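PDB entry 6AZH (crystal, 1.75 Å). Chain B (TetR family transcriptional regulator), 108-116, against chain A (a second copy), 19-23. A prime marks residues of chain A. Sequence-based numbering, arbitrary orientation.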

# COMPACT_ATOMS: atom_id res chain seq x y z
N LEU B 108 -1.20 -0.96 -8.62
CA LEU B 108 -2.48 -1.23 -7.98
C LEU B 108 -3.42 -0.03 -7.92
O LEU B 108 -4.58 -0.21 -7.53
CB LEU B 108 -2.23 -1.74 -6.55
CG LEU B 108 -3.31 -2.53 -5.83
CD1 LEU B 108 -3.71 -3.80 -6.59
CD2 LEU B 108 -2.80 -2.89 -4.42
N TRP B 109 -2.99 1.18 -8.30
CA TRP B 109 -3.72 2.37 -7.87
C TRP B 109 -4.33 3.20 -8.97
O TRP B 109 -5.18 4.05 -8.67
CB TRP B 109 -2.80 3.25 -7.00
CG TRP B 109 -2.13 2.43 -5.94
CD1 TRP B 109 -0.86 1.93 -5.97
CD2 TRP B 109 -2.71 1.97 -4.71
NE1 TRP B 109 -0.61 1.20 -4.83
CE2 TRP B 109 -1.73 1.21 -4.04
CE3 TRP B 109 -3.95 2.14 -4.11
CZ2 TRP B 109 -1.96 0.62 -2.79
CZ3 TRP B 109 -4.18 1.54 -2.88
CH2 TRP B 109 -3.19 0.80 -2.23
N GLY B 110 -3.97 2.97 -10.23
CA GLY B 110 -4.43 3.80 -11.33
C GLY B 110 -5.81 3.40 -11.83
O GLY B 110 -6.48 2.52 -11.29
N LYS B 111 -6.23 4.07 -12.91
CA LYS B 111 -7.59 3.94 -13.42
C LYS B 111 -7.68 3.23 -14.76
O LYS B 111 -8.75 3.23 -15.38
CB LYS B 111 -8.25 5.32 -13.51
CG LYS B 111 -8.57 5.94 -12.16
CD LYS B 111 -8.84 7.44 -12.28
CE LYS B 111 -10.30 7.78 -12.04
NZ LYS B 111 -10.55 9.25 -12.17
N GLU B 112 -6.61 2.61 -15.22
CA GLU B 112 -6.68 1.87 -16.47
C GLU B 112 -7.32 0.50 -16.23
O GLU B 112 -7.35 0.00 -15.10
CB GLU B 112 -5.29 1.78 -17.09
CG GLU B 112 -4.66 3.20 -17.20
CD GLU B 112 -3.32 3.25 -17.93
OE1 GLU B 112 -2.71 2.18 -18.14
OE2 GLU B 112 -2.88 4.38 -18.26
N THR B 113 -7.88 -0.08 -17.29
CA THR B 113 -8.73 -1.26 -17.10
C THR B 113 -7.92 -2.45 -16.58
O THR B 113 -8.41 -3.22 -15.75
CB THR B 113 -9.47 -1.63 -18.39
OG1 THR B 113 -8.54 -1.77 -19.47
CG2 THR B 113 -10.49 -0.56 -18.75
N ARG B 114 -6.66 -2.59 -17.02
CA ARG B 114 -5.78 -3.62 -16.47
C ARG B 114 -5.65 -3.46 -14.96
O ARG B 114 -5.42 -4.45 -14.24
CB ARG B 114 -4.40 -3.55 -17.14
CG ARG B 114 -3.41 -2.69 -16.36
CD ARG B 114 -1.94 -2.85 -16.75
NE ARG B 114 -1.16 -1.72 -16.22
CZ ARG B 114 -1.33 -0.45 -16.56
NH1 ARG B 114 -2.23 -0.11 -17.47
NH2 ARG B 114 -0.58 0.49 -16.00
N GLN B 115 -5.78 -2.24 -14.45
CA GLN B 115 -5.62 -1.99 -13.03
C GLN B 115 -6.91 -2.31 -12.26
O GLN B 115 -6.85 -2.84 -11.15
CB GLN B 115 -5.16 -0.55 -12.81
CG GLN B 115 -3.81 -0.27 -13.49
CD GLN B 115 -3.33 1.18 -13.33
OE1 GLN B 115 -3.82 2.08 -14.00
NE2 GLN B 115 -2.36 1.39 -12.44
N ASP B 116 -8.07 -2.00 -12.84
CA ASP B 116 -9.33 -2.55 -12.33
C ASP B 116 -9.23 -4.06 -12.19
O ASP B 116 -9.65 -4.64 -11.18
CB ASP B 116 -10.49 -2.20 -13.26
CG ASP B 116 -10.92 -0.75 -13.18
OD1 ASP B 116 -10.62 -0.08 -12.18
OD2 ASP B 116 -11.58 -0.29 -14.13
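Chain A 19-23: FATSG

Chain A brings a helical stretch, 19′ to 23′, against the loop of chain B that runs into a helix at Thr113; the contacts advance in sequence order along both chains, and the backbones come closest where the CA atoms of Lys111 and Thr21′ lie 5.1 Å apart. Leu108 is out of reach. Trp109 turns the end of its side chain away and meets its neighbour through the backbone: water 1 donates to Trp109 O (3.1 Å) and to Ala20′ O (2.6 Å), joining two carbonyls that could not bond directly. Gly110 CA lies 3.7 Å from Ala20′ O; a CB here would point toward chain A, but the clash it would make is with Gln115 OE1 of its own chain. Lys111 supplies the one direct hydrogen bond, Lys111 N to Thr21′ O at 3.1 Å and nearly straight, while its CD packs 3.4 Å from Thr21′ OG1. Glu112 sits at the N-cap position, and its OE1 is held by a very short salt bridge from Arg114 NH1 (2.4 Å). Water 3 donates to Glu112 OE2 (3.1 Å) and is hydrogen-bonded to Ser22′ OG (2.9 Å). Gln115 OE1 accepts from Glu112 N (3.1 Å) and from water 2 (2.6 Å), which also donates weakly to Ser22′ O (3.1 Å). The rule is one backbone anchor, flanked by water bridges.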

# COMPACT_ATOMS: atom_id res chain seq x y z
N PHE A 19 -1.54 12.35 -12.50
CA PHE A 19 -0.70 11.31 -11.92
C PHE A 19 -1.54 10.19 -11.29
O PHE A 19 -1.20 9.01 -11.41
CB PHE A 19 0.24 11.92 -10.87
CG PHE A 19 1.40 12.69 -11.44
CD1 PHE A 19 2.22 12.13 -12.41
CD2 PHE A 19 1.68 13.98 -10.97
CE1 PHE A 19 3.30 12.84 -12.92
CE2 PHE A 19 2.76 14.70 -11.48
CZ PHE A 19 3.57 14.13 -12.46
N ALA A 20 -2.64 10.54 -10.61
CA ALA A 20 -3.45 9.50 -9.98
C ALA A 20 -4.18 8.65 -11.00
O ALA A 20 -4.39 7.45 -10.78
CB ALA A 20 -4.46 10.11 -9.00
N THR A 21 -4.55 9.23 -12.14
CA THR A 21 -5.30 8.50 -13.16
C THR A 21 -4.37 7.62 -13.99
O THR A 21 -4.66 6.43 -14.20
CB THR A 21 -6.03 9.51 -14.05
OG1 THR A 21 -7.06 10.15 -13.28
CG2 THR A 21 -6.65 8.81 -15.27
N SER A 22 -3.26 8.18 -14.46
CA SER A 22 -2.43 7.54 -15.47
C SER A 22 -1.13 6.99 -14.93
O SER A 22 -0.43 6.29 -15.67
CB SER A 22 -2.11 8.54 -16.59
OG SER A 22 -3.30 9.12 -17.08
N GLY A 23 -0.77 7.28 -13.68
CA GLY A 23 0.53 6.91 -13.18
C GLY A 23 1.62 7.83 -13.71
O GLY A 23 1.37 8.64 -14.61
O HOH W 1 -6.52 6.74 -9.46
O HOH W 2 -2.14 3.73 -15.12
O HOH W 3 -4.63 6.96 -18.39